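Local coordinates for 65 kDa virulence protein (Salmonella typhimurium, PDB 2GWM) that probably transfers ADP-ribose from NAD+ to an arginine of host actin through this C-terminal catalytic domain, so that the actin can no longer polymerise, at residues D115-I119 with R178-D182; L128-H132 with M196-N200; I162-G166 with I190-N195. All coordinates share one frame. Numbering follows the deposited sequence.

Interaction 1. Residues D115-I119 with R178-D182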
ATOM      1  N   ASP A 115      12.327  -5.712   0.810  1.00 26.25           N
ATOM      2  CA  ASP A 115      13.695  -5.636   1.381  1.00 26.68           C
ATOM      3  C   ASP A 115      13.667  -5.276   2.811  1.00 25.78           C
ATOM      4  O   ASP A 115      14.478  -5.795   3.566  1.00 26.81           O
ATOM      5  CB  ASP A 115      14.529  -4.545   0.689  1.00 27.22           C
ATOM      6  CG  ASP A 115      14.958  -4.918  -0.708  1.00 30.40           C
ATOM      7  OD1 ASP A 115      14.719  -6.071  -1.164  1.00 34.30           O
ATOM      8  OD2 ASP A 115      15.573  -4.036  -1.337  1.00 37.08           O
ATOM      9  N   LYS A 116      12.807  -4.358   3.213  1.00 26.49           N
ATOM     10  CA  LYS A 116      12.824  -3.889   4.581  1.00 28.39           C
ATOM     11  C   LYS A 116      11.536  -3.200   5.011  1.00 27.75           C
ATOM     12  O   LYS A 116      10.767  -2.737   4.192  1.00 28.52           O
ATOM     13  CB  LYS A 116      13.989  -2.934   4.731  1.00 28.97           C
ATOM     14  CG  LYS A 116      13.693  -1.572   4.166  1.00 32.52           C
ATOM     15  CD  LYS A 116      14.890  -0.667   4.348  1.00 35.31           C
ATOM     16  CE  LYS A 116      15.597  -0.327   3.036  1.00 38.59           C
ATOM     17  NZ  LYS A 116      16.772   0.611   3.295  1.00 40.13           N
ATOM     18  N   ALA A 117      11.292  -3.141   6.311  1.00 26.57           N
ATOM     19  CA  ALA A 117      10.183  -2.293   6.801  1.00 26.46           C
ATOM     20  C   ALA A 117      10.734  -1.046   7.456  1.00 26.21           C
ATOM     21  O   ALA A 117      11.737  -1.091   8.172  1.00 27.09           O
ATOM     22  CB  ALA A 117       9.408  -3.031   7.800  1.00 27.52           C
ATOM     23  N   TRP A 118      10.035   0.052   7.240  1.00 25.18           N
ATOM     24  CA  TRP A 118      10.293   1.278   7.968  1.00 27.27           C
ATOM     25  C   TRP A 118       9.637   1.170   9.309  1.00 24.87           C
ATOM     26  O   TRP A 118       8.451   0.909   9.465  1.00 25.99           O
ATOM     27  CB  TRP A 118       9.786   2.494   7.189  1.00 30.81           C
ATOM     28  CG  TRP A 118      10.746   2.730   6.017  1.00 34.89           C
ATOM     29  CD1 TRP A 118      10.859   1.970   4.873  1.00 40.26           C
ATOM     30  CD2 TRP A 118      11.757   3.712   5.947  1.00 38.12           C
ATOM     31  NE1 TRP A 118      11.858   2.472   4.078  1.00 41.68           N
ATOM     32  CE2 TRP A 118      12.427   3.539   4.716  1.00 39.24           C
ATOM     33  CE3 TRP A 118      12.146   4.753   6.781  1.00 40.45           C
ATOM     34  CZ2 TRP A 118      13.463   4.358   4.317  1.00 40.15           C
ATOM     35  CZ3 TRP A 118      13.184   5.569   6.388  1.00 40.63           C
ATOM     36  CH2 TRP A 118      13.830   5.370   5.156  1.00 41.13           C
ATOM     37  N   ILE A 119      10.459   1.363  10.317  1.00 22.28           N
ATOM     38  CA  ILE A 119       9.997   1.203  11.708  1.00 22.57           C
ATOM     39  C   ILE A 119       8.822   2.121  12.017  1.00 21.23           C
ATOM     40  O   ILE A 119       8.794   3.293  11.588  1.00 22.72           O
ATOM     41  CB  ILE A 119      11.154   1.460  12.627  1.00 21.05           C
ATOM     42  CG1 ILE A 119      12.245   0.379  12.483  1.00 20.68           C
ATOM     43  CG2 ILE A 119      10.666   1.595  14.108  1.00 21.61           C
ATOM     44  CD1 ILE A 119      13.537   0.691  13.136  1.00 23.65           C
ATOM     45  N   ARG A 178      14.263  -7.422   8.208  1.00 28.20           N
ATOM     46  CA  ARG A 178      15.224  -6.332   7.890  1.00 27.70           C
ATOM     47  C   ARG A 178      14.438  -5.029   8.065  1.00 26.97           C
ATOM     48  O   ARG A 178      13.337  -4.873   7.591  1.00 27.56           O
ATOM     49  CB  ARG A 178      15.805  -6.371   6.451  1.00 30.21           C
ATOM     50  CG  ARG A 178      16.870  -5.220   6.179  1.00 33.33           C
ATOM     51  CD  ARG A 178      17.630  -5.345   4.828  1.00 36.02           C
ATOM     52  NE  ARG A 178      17.768  -4.064   4.101  1.00 39.50           N
ATOM     53  CZ  ARG A 178      18.111  -3.948   2.807  1.00 42.14           C
ATOM     54  NH1 ARG A 178      18.381  -5.029   2.069  1.00 44.68           N
ATOM     55  NH2 ARG A 178      18.193  -2.745   2.235  1.00 44.59           N
ATOM     56  N   LEU A 179      14.972  -4.188   8.911  1.00 25.14           N
ATOM     57  CA  LEU A 179      14.318  -2.936   9.249  1.00 25.36           C
ATOM     58  C   LEU A 179      15.109  -1.808   8.615  1.00 24.18           C
ATOM     59  O   LEU A 179      16.319  -1.896   8.422  1.00 26.59           O
ATOM     60  CB  LEU A 179      14.315  -2.764  10.781  1.00 25.16           C
ATOM     61  CG  LEU A 179      13.520  -3.894  11.456  1.00 27.97           C
ATOM     62  CD1 LEU A 179      13.738  -3.770  12.979  1.00 29.84           C
ATOM     63  CD2 LEU A 179      12.038  -3.875  11.118  1.00 31.37           C
ATOM     64  N   SER A 180      14.406  -0.703   8.371  1.00 24.71           N
ATOM     65  CA  SER A 180      14.994   0.587   8.036  1.00 26.82           C
ATOM     66  C   SER A 180      16.038   0.992   9.062  1.00 26.24           C
ATOM     67  O   SER A 180      15.853   0.734  10.226  1.00 27.65           O
ATOM     68  CB  SER A 180      13.879   1.661   8.087  1.00 27.82           C
ATOM     69  OG  SER A 180      13.341   1.904   9.454  1.00 30.52           O
ATOM     70  N   ASP A 181      17.155   1.542   8.626  1.00 29.40           N
ATOM     71  CA  ASP A 181      18.194   1.975   9.567  1.00 29.60           C
ATOM     72  C   ASP A 181      18.550   3.420   9.267  1.00 29.68           C
ATOM     73  O   ASP A 181      19.705   3.844   9.414  1.00 32.02           O
ATOM     74  CB  ASP A 181      19.418   1.036   9.569  1.00 31.74           C
ATOM     75  CG  ASP A 181      20.276   1.167  10.855  1.00 33.46           C
ATOM     76  OD1 ASP A 181      19.741   1.484  11.984  1.00 36.47           O
ATOM     77  OD2 ASP A 181      21.516   0.910  10.766  1.00 40.61           O
ATOM     78  N   ASP A 182      17.532   4.181   8.925  1.00 28.66           N
ATOM     79  CA  ASP A 182      17.651   5.592   8.613  1.00 29.63           C
ATOM     80  C   ASP A 182      17.939   6.441   9.877  1.00 29.62           C
ATOM     81  O   ASP A 182      18.142   5.922  10.992  1.00 29.21           O
ATOM     82  CB  ASP A 182      16.362   6.057   7.974  1.00 29.30           C
ATOM     83  CG  ASP A 182      15.168   5.899   8.906  1.00 33.76           C
ATOM     84  OD1 ASP A 182      14.685   4.760   9.073  1.00 38.03           O
ATOM     85  OD2 ASP A 182      14.712   6.916   9.474  1.00 40.39           O
TER
HETATM   86  O   HOH W   1      16.050   2.679   5.865  1.00 70.08           O

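Interaction 2. Residues L128-H132 with M196-N200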
ATOM      1  N   LEU A 128       3.313 -14.110   0.907  1.00 20.23           N
ATOM      2  CA  LEU A 128       2.704 -14.123  -0.406  1.00 20.57           C
ATOM      3  C   LEU A 128       2.740 -15.489  -0.978  1.00 20.37           C
ATOM      4  O   LEU A 128       3.707 -16.187  -0.782  1.00 21.40           O
ATOM      5  CB  LEU A 128       3.498 -13.222  -1.362  1.00 20.68           C
ATOM      6  CG  LEU A 128       3.623 -11.775  -0.894  1.00 21.50           C
ATOM      7  CD1 LEU A 128       4.457 -11.010  -1.914  1.00 23.66           C
ATOM      8  CD2 LEU A 128       2.278 -11.070  -0.649  1.00 20.81           C
ATOM      9  N   GLU A 129       1.673 -15.897  -1.649  1.00 20.95           N
ATOM     10  CA  GLU A 129       1.665 -17.145  -2.408  1.00 21.29           C
ATOM     11  C   GLU A 129       1.846 -16.866  -3.885  1.00 21.91           C
ATOM     12  O   GLU A 129       1.611 -15.756  -4.343  1.00 21.96           O
ATOM     13  CB  GLU A 129       0.348 -17.897  -2.192  1.00 21.95           C
ATOM     14  CG  GLU A 129       0.119 -18.417  -0.809  1.00 27.30           C
ATOM     15  CD  GLU A 129       1.279 -19.226  -0.304  1.00 29.92           C
ATOM     16  OE1 GLU A 129       1.664 -20.182  -1.043  1.00 34.38           O
ATOM     17  OE2 GLU A 129       1.806 -18.920   0.801  1.00 32.14           O
ATOM     18  N   LYS A 130       2.273 -17.874  -4.629  1.00 23.14           N
ATOM     19  CA  LYS A 130       2.635 -17.693  -6.044  1.00 24.40           C
ATOM     20  C   LYS A 130       1.442 -17.199  -6.798  1.00 24.14           C
ATOM     21  O   LYS A 130       0.353 -17.637  -6.539  1.00 24.84           O
ATOM     22  CB  LYS A 130       3.083 -19.000  -6.647  1.00 24.95           C
ATOM     23  CG  LYS A 130       4.438 -19.472  -6.255  1.00 29.64           C
ATOM     24  CD  LYS A 130       4.642 -20.843  -6.908  1.00 31.25           C
ATOM     25  CE  LYS A 130       5.732 -21.701  -6.303  1.00 34.55           C
ATOM     26  NZ  LYS A 130       5.792 -23.027  -6.971  1.00 36.73           N
ATOM     27  N   GLY A 131       1.635 -16.226  -7.677  1.00 24.36           N
ATOM     28  CA  GLY A 131       0.557 -15.741  -8.557  1.00 24.31           C
ATOM     29  C   GLY A 131      -0.181 -14.531  -8.030  1.00 23.12           C
ATOM     30  O   GLY A 131      -1.205 -14.100  -8.587  1.00 24.15           O
ATOM     31  N   HIS A 132       0.322 -13.993  -6.916  1.00 22.44           N
ATOM     32  CA  HIS A 132      -0.276 -12.821  -6.296  1.00 21.50           C
ATOM     33  C   HIS A 132      -0.151 -11.607  -7.243  1.00 20.74           C
ATOM     34  O   HIS A 132       0.632 -11.644  -8.182  1.00 21.32           O
ATOM     35  CB  HIS A 132       0.419 -12.530  -4.972  1.00 21.03           C
ATOM     36  CG  HIS A 132       1.854 -12.143  -5.138  1.00 21.50           C
ATOM     37  ND1 HIS A 132       2.230 -10.862  -5.463  1.00 21.28           N
ATOM     38  CD2 HIS A 132       2.998 -12.868  -5.079  1.00 20.33           C
ATOM     39  CE1 HIS A 132       3.544 -10.807  -5.574  1.00 21.86           C
ATOM     40  NE2 HIS A 132       4.039 -12.008  -5.330  1.00 21.94           N
ATOM     41  N   MET A 196       0.914 -11.756   8.492  1.00 20.03           N
ATOM     42  CA  MET A 196      -0.251 -11.743   7.607  1.00 21.35           C
ATOM     43  C   MET A 196       0.028 -12.566   6.384  1.00 20.52           C
ATOM     44  O   MET A 196       1.181 -12.821   6.042  1.00 19.98           O
ATOM     45  CB  MET A 196      -0.520 -10.319   7.051  1.00 22.42           C
ATOM     46  CG  MET A 196      -0.690  -9.317   8.037  1.00 26.27           C
ATOM     47  SD  MET A 196      -1.163  -7.818   7.241  1.00 28.44           S
ATOM     48  CE  MET A 196      -2.253  -7.210   8.428  1.00 32.35           C
ATOM     49  N   ARG A 197      -1.039 -12.894   5.633  1.00 19.51           N
ATOM     50  CA  ARG A 197      -0.887 -13.614   4.385  1.00 20.95           C
ATOM     51  C   ARG A 197      -1.848 -13.056   3.359  1.00 20.06           C
ATOM     52  O   ARG A 197      -3.033 -12.891   3.666  1.00 21.91           O
ATOM     53  CB  ARG A 197      -1.168 -15.099   4.574  1.00 20.17           C
ATOM     54  CG  ARG A 197      -0.930 -15.937   3.352  1.00 22.84           C
ATOM     55  CD  ARG A 197      -0.987 -17.451   3.647  1.00 24.43           C
ATOM     56  NE  ARG A 197      -0.141 -17.791   4.752  1.00 29.25           N
ATOM     57  CZ  ARG A 197       1.165 -17.977   4.702  1.00 23.10           C
ATOM     58  NH1 ARG A 197       1.818 -17.993   3.554  1.00 30.85           N
ATOM     59  NH2 ARG A 197       1.801 -18.106   5.853  1.00 33.62           N
ATOM     60  N   VAL A 198      -1.343 -12.728   2.176  1.00 18.70           N
ATOM     61  CA  VAL A 198      -2.255 -12.315   1.075  1.00 19.13           C
ATOM     62  C   VAL A 198      -2.993 -13.546   0.558  1.00 19.65           C
ATOM     63  O   VAL A 198      -2.369 -14.566   0.307  1.00 20.85           O
ATOM     64  CB  VAL A 198      -1.484 -11.588  -0.035  1.00 19.14           C
ATOM     65  CG1 VAL A 198      -2.406 -11.341  -1.250  1.00 20.04           C
ATOM     66  CG2 VAL A 198      -0.957 -10.268   0.459  1.00 21.57           C
ATOM     67  N   LEU A 199      -4.330 -13.482   0.464  1.00 21.01           N
ATOM     68  CA  LEU A 199      -5.136 -14.521  -0.149  1.00 20.55           C
ATOM     69  C   LEU A 199      -5.389 -14.205  -1.608  1.00 21.06           C
ATOM     70  O   LEU A 199      -6.079 -13.241  -1.885  1.00 22.74           O
ATOM     71  CB  LEU A 199      -6.481 -14.693   0.598  1.00 21.32           C
ATOM     72  CG  LEU A 199      -6.359 -14.914   2.103  1.00 21.87           C
ATOM     73  CD1 LEU A 199      -7.703 -14.905   2.857  1.00 20.18           C
ATOM     74  CD2 LEU A 199      -5.677 -16.246   2.366  1.00 26.31           C
ATOM     75  N   ASN A 200      -4.794 -14.972  -2.511  1.00 23.28           N
ATOM     76  CA  ASN A 200      -4.989 -14.798  -3.977  1.00 24.70           C
ATOM     77  C   ASN A 200      -6.352 -15.259  -4.432  1.00 27.19           C
ATOM     78  O   ASN A 200      -6.880 -16.176  -3.838  1.00 29.28           O
ATOM     79  CB  ASN A 200      -3.975 -15.623  -4.737  1.00 25.29           C
ATOM     80  CG  ASN A 200      -2.565 -15.181  -4.507  1.00 24.19           C
ATOM     81  OD1 ASN A 200      -1.636 -15.967  -4.815  1.00 31.17           O
ATOM     82  ND2 ASN A 200      -2.357 -13.976  -3.958  1.00 19.78           N
ATOM     83  OXT ASN A 200      -6.903 -14.777  -5.456  1.00 29.96           O
TER
HETATM   84  O   HOH W   2      -0.601 -14.373  -1.807  1.00 23.29           O

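Interaction 3. Residues I162-G166 with I190-N195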
ATOM      1  N   ILE A 162      -0.150 -12.266  15.933  1.00 20.67           N
ATOM      2  CA  ILE A 162       0.258 -10.972  16.417  1.00 20.54           C
ATOM      3  C   ILE A 162       1.287 -11.238  17.502  1.00 20.54           C
ATOM      4  O   ILE A 162       1.058 -12.120  18.369  1.00 22.93           O
ATOM      5  CB  ILE A 162      -0.912 -10.107  16.971  1.00 21.29           C
ATOM      6  CG1 ILE A 162      -2.029  -9.922  15.918  1.00 23.05           C
ATOM      7  CG2 ILE A 162      -0.356  -8.749  17.455  1.00 23.38           C
ATOM      8  CD1 ILE A 162      -3.149 -10.865  15.969  1.00 24.57           C
ATOM      9  N   VAL A 163       2.420 -10.548  17.431  1.00 19.60           N
ATOM     10  CA  VAL A 163       3.501 -10.718  18.393  1.00 20.14           C
ATOM     11  C   VAL A 163       3.745  -9.364  18.991  1.00 19.23           C
ATOM     12  O   VAL A 163       4.329  -8.500  18.319  1.00 19.43           O
ATOM     13  CB  VAL A 163       4.773 -11.186  17.658  1.00 22.29           C
ATOM     14  CG1 VAL A 163       5.767 -11.606  18.596  1.00 23.95           C
ATOM     15  CG2 VAL A 163       4.402 -12.374  16.664  1.00 24.62           C
ATOM     16  N   ASN A 164       3.322  -9.165  20.258  1.00 19.49           N
ATOM     17  CA  ASN A 164       3.535  -7.928  20.973  1.00 19.35           C
ATOM     18  C   ASN A 164       4.952  -7.770  21.466  1.00 19.76           C
ATOM     19  O   ASN A 164       5.666  -8.741  21.748  1.00 19.56           O
ATOM     20  CB  ASN A 164       2.570  -7.820  22.111  1.00 21.21           C
ATOM     21  CG  ASN A 164       1.153  -7.682  21.651  1.00 24.08           C
ATOM     22  OD1 ASN A 164       0.877  -7.174  20.600  1.00 27.42           O
ATOM     23  ND2 ASN A 164       0.232  -8.068  22.502  1.00 30.81           N
ATOM     24  N   CYS A 165       5.361  -6.517  21.585  1.00 18.52           N
ATOM     25  CA  CYS A 165       6.634  -6.195  22.113  1.00 19.62           C
ATOM     26  C   CYS A 165       6.869  -6.808  23.517  1.00 18.54           C
ATOM     27  O   CYS A 165       5.905  -7.034  24.253  1.00 19.94           O
ATOM     28  CB  CYS A 165       6.891  -4.680  22.090  1.00 19.37           C
ATOM     29  SG  CYS A 165       5.748  -3.690  22.988  1.00 20.85           S
ATOM     30  N   GLY A 166       8.134  -7.042  23.850  1.00 19.31           N
ATOM     31  CA  GLY A 166       8.529  -7.336  25.202  1.00 20.06           C
ATOM     32  C   GLY A 166       8.574  -8.809  25.553  1.00 20.04           C
ATOM     33  O   GLY A 166       8.343  -9.142  26.733  1.00 22.36           O
ATOM     34  N   ILE A 190       8.515   0.079  18.452  1.00 16.65           N
ATOM     35  CA  ILE A 190       7.674  -0.959  17.906  1.00 17.25           C
ATOM     36  C   ILE A 190       6.828  -1.588  18.970  1.00 17.37           C
ATOM     37  O   ILE A 190       7.378  -2.073  19.989  1.00 18.19           O
ATOM     38  CB  ILE A 190       8.488  -2.029  17.146  1.00 17.78           C
ATOM     39  CG1 ILE A 190       9.303  -1.372  16.013  1.00 17.50           C
ATOM     40  CG2 ILE A 190       7.616  -3.143  16.608  1.00 18.82           C
ATOM     41  CD1 ILE A 190      10.299  -2.300  15.426  1.00 19.66           C
ATOM     42  N   LYS A 191       5.523  -1.643  18.713  1.00 17.85           N
ATOM     43  CA  LYS A 191       4.595  -2.234  19.634  1.00 18.02           C
ATOM     44  C   LYS A 191       4.213  -3.660  19.285  1.00 19.08           C
ATOM     45  O   LYS A 191       3.951  -4.496  20.148  1.00 19.95           O
ATOM     46  CB  LYS A 191       3.329  -1.397  19.702  1.00 20.19           C
ATOM     47  CG  LYS A 191       2.355  -1.842  20.763  1.00 23.64           C
ATOM     48  CD  LYS A 191       1.739  -0.578  21.390  1.00 31.46           C
ATOM     49  CE  LYS A 191       1.110  -0.857  22.721  1.00 35.97           C
ATOM     50  NZ  LYS A 191      -0.185  -1.550  22.541  1.00 42.00           N
ATOM     51  N   ARG A 192       4.236  -3.988  18.002  1.00 18.71           N
ATOM     52  CA  ARG A 192       3.796  -5.287  17.568  1.00 19.34           C
ATOM     53  C   ARG A 192       4.290  -5.601  16.176  1.00 18.66           C
ATOM     54  O   ARG A 192       4.575  -4.710  15.356  1.00 18.40           O
ATOM     55  CB  ARG A 192       2.276  -5.351  17.614  1.00 18.64           C
ATOM     56  CG  ARG A 192       1.685  -4.482  16.507  1.00 20.75           C
ATOM     57  CD  ARG A 192       0.175  -4.415  16.597  1.00 22.93           C
ATOM     58  NE  ARG A 192      -0.372  -3.783  17.801  1.00 22.36           N
ATOM     59  CZ  ARG A 192      -0.422  -2.473  18.030  1.00 23.31           C
ATOM     60  NH1 ARG A 192       0.133  -1.636  17.166  1.00 22.84           N
ATOM     61  NH2 ARG A 192      -0.983  -1.989  19.157  1.00 22.27           N
ATOM     62  N   ILE A 193       4.410  -6.885  15.933  1.00 18.04           N
ATOM     63  CA  ILE A 193       4.515  -7.483  14.622  1.00 18.62           C
ATOM     64  C   ILE A 193       3.233  -8.195  14.338  1.00 19.95           C
ATOM     65  O   ILE A 193       2.724  -8.928  15.166  1.00 19.78           O
ATOM     66  CB  ILE A 193       5.744  -8.486  14.520  1.00 19.44           C
ATOM     67  CG1 ILE A 193       7.054  -7.797  14.870  1.00 20.63           C
ATOM     68  CG2 ILE A 193       5.771  -9.205  13.145  1.00 20.53           C
ATOM     69  CD1 ILE A 193       8.128  -8.806  15.242  1.00 21.84           C
ATOM     70  N   ILE A 194       2.744  -8.017  13.105  1.00 19.08           N
ATOM     71  CA  ILE A 194       1.580  -8.730  12.659  1.00 18.89           C
ATOM     72  C   ILE A 194       2.031  -9.532  11.471  1.00 19.42           C
ATOM     73  O   ILE A 194       2.468  -9.002  10.470  1.00 19.92           O
ATOM     74  CB  ILE A 194       0.414  -7.847  12.270  1.00 19.65           C
ATOM     75  CG1 ILE A 194       0.051  -6.914  13.402  1.00 19.81           C
ATOM     76  CG2 ILE A 194      -0.781  -8.733  11.898  1.00 20.12           C
ATOM     77  CD1 ILE A 194      -1.094  -5.976  13.087  1.00 22.10           C
ATOM     78  N   ASN A 195       1.889 -10.857  11.596  1.00 19.33           N
ATOM     79  CA  ASN A 195       2.170 -11.828  10.535  1.00 18.87           C
ATOM     80  C   ASN A 195       0.867 -12.039   9.777  1.00 19.15           C
ATOM     81  O   ASN A 195      -0.135 -12.474  10.349  1.00 18.76           O
ATOM     82  CB  ASN A 195       2.695 -13.138  11.126  1.00 18.91           C
ATOM     83  CG  ASN A 195       3.963 -12.952  11.886  1.00 21.22           C
ATOM     84  OD1 ASN A 195       4.038 -13.240  13.130  1.00 23.89           O
ATOM     85  ND2 ASN A 195       4.987 -12.550  11.174  1.00 17.74           N
TER
HETATM   86  O   HOH W   3      -1.193  -5.877  19.619  1.00 29.57           O

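Interaction 1. Residues D115-I119 with R178-D182
Two irregular loops meet here through a single beta bridge, Ala117 with Leu179. Ala117 N donates to Arg178 O at 3.0 Å, and Ser180 N donates to Ala117 O at 2.7 Å. The side chains build on this bridge. Ser180 takes the p rotamer, which lets its OG accept a hydrogen bond from Ile119 N at 3.1 Å. The same Ser180 OG gives a weak hydrogen bond to Asp182 OD1 (3.2 Å), while Asp182 OD2 is hydrogen-bonded to Thr184 OG1. Trp118 points its CA-to-CB bond away, yet its m rotamer folds the indole back. Ser180 CB then lies over one face of the five-membered ring of Trp118, a CH-pi contact 4.0 Å from the centroid. Lys116, with chi1 p, runs past Ser180, its CD 3.9 Å from Ser180 CA. Arg178 starts extended (t, t) and sets a guanidinium face over Asp115 CB. Ile119 CG1 rests 4.1 Å from Leu179 CB. The side chain of Ala117 is about 6 Å from that of Arg81, a predicted active-site residue. Lys116 NZ and Arg178 NH2 lie 3.8 Å apart, so two like charges crowd together. The chemistry implies a join held by backbone and Ser180 hydrogen bonds, not by a salt bridge.

Interaction 2. Residues L128-H132 with M196-N200
A type II beta turn, Glu129 to His132, packs here against the C-terminal end of the chain. It follows strand 122-127 in the mixed sheet of the ADP-ribosyltransferase core. That strand runs parallel to its neighbour 192-198, and the contact lies where both run out. Leu128 comes first. Its CA-to-CB bond points away, but Leu128 CD2 reaches 3.5 Å from Val198 CG2, an apolar contact. Leu128 also touches Met149 and Phe151 of strand 149-151. At Glu129 the backbones are too far apart for direct pairing, and a water fills the gap. It accepts from Glu129 N at 2.7 Å and donates to Val198 O at 2.8 Å. The Glu129 side chain forms a salt bridge, OE2 to Arg197 NH1 at 2.9 Å, whose hydrogen bond is weak in angle. Both partners have a second ion pair: Glu129 with Arg77, and Arg197 with Glu160 on the next strand. Lys130 directs its side chain away from the C-terminal segment. Gly131, the third residue of the turn, has a positive phi of 95°, as suits a type II turn. His132 has its CA 5.6 Å from the CA of the C-terminal residue Asn200, and its ND1 pairs with Gly134 N. The turn closes with a weak bond from His132 N to Glu129 O at 3.4 Å.

Interaction 3. Residues I162-G166 with I190-N195
This is antiparallel strand pairing within the mixed sheet of the catalytic domain. Strand 155-164 ends here beside the start of strand 192-198. The short axes of 162-164 and 192-195 approach to 4.6 Å, and their directions differ by 168°. Val163 and Ile193 form the hydrogen-bonded pair. Val163 N donates to Ile193 O at 2.8 Å, and Ile193 N to Val163 O at 2.9 Å, both nearly straight. Ile162 with Ile194 and Asn164 with Arg192 are the non-hydrogen-bonded pairs. Past the last of these, Cys165 N still donates to Lys191 O at 2.9 Å, so bonding carries on beyond the regular strands. CA-H...O contacts add to the ladder, the shortest from Arg192 CA to Val163 O at 3.3 Å.

Ile162, Asn164, Arg192 and Ile194 share one face of the sheet. Ile162 CG1 meets Ile194 CG2 at 4.4 Å. A water joins Asn164 OD1 (2.6 Å) to Arg192 NE (2.9 Å). The rest of the guanidinium is held by Thr122 and by a salt bridge to Asp86. Val163 and Ile193 occupy the other face, their CB atoms 4.3 Å apart. Val163 packs there on Gln173 of helix 168-175, which lies in the connection between the two strands, so this is no tight hairpin. Strand 192-198 also bonds to parallel strand 122-127 on its other edge, which places it at the centre of the five-stranded mixed sheet of this ADP-ribosyltransferase fold.

Overall arrangement
From the N terminus, the first segments come in the order 115-119, 128-132 and 162-166. The second segments follow as 178-182, 190-195 and 196-200. Interaction 1 closes a long loop from the end of strand 110-112 to the chain after helix 168-175. Interaction 2 begins inside that loop and ends beyond it, so the two cross. Interaction 3 closes the connection holding helix 168-175; it also crosses interaction 1 but is nested within interaction 2. Interactions 1 and 3 touch where Ile119 CG2 meets Ile190 CG1 at 3.8 Å. Interaction 1 joins two loops, interaction 2 joins the turn after strand 122-127 to the C terminus, and interaction 3 joins strands 155-164 and 192-198.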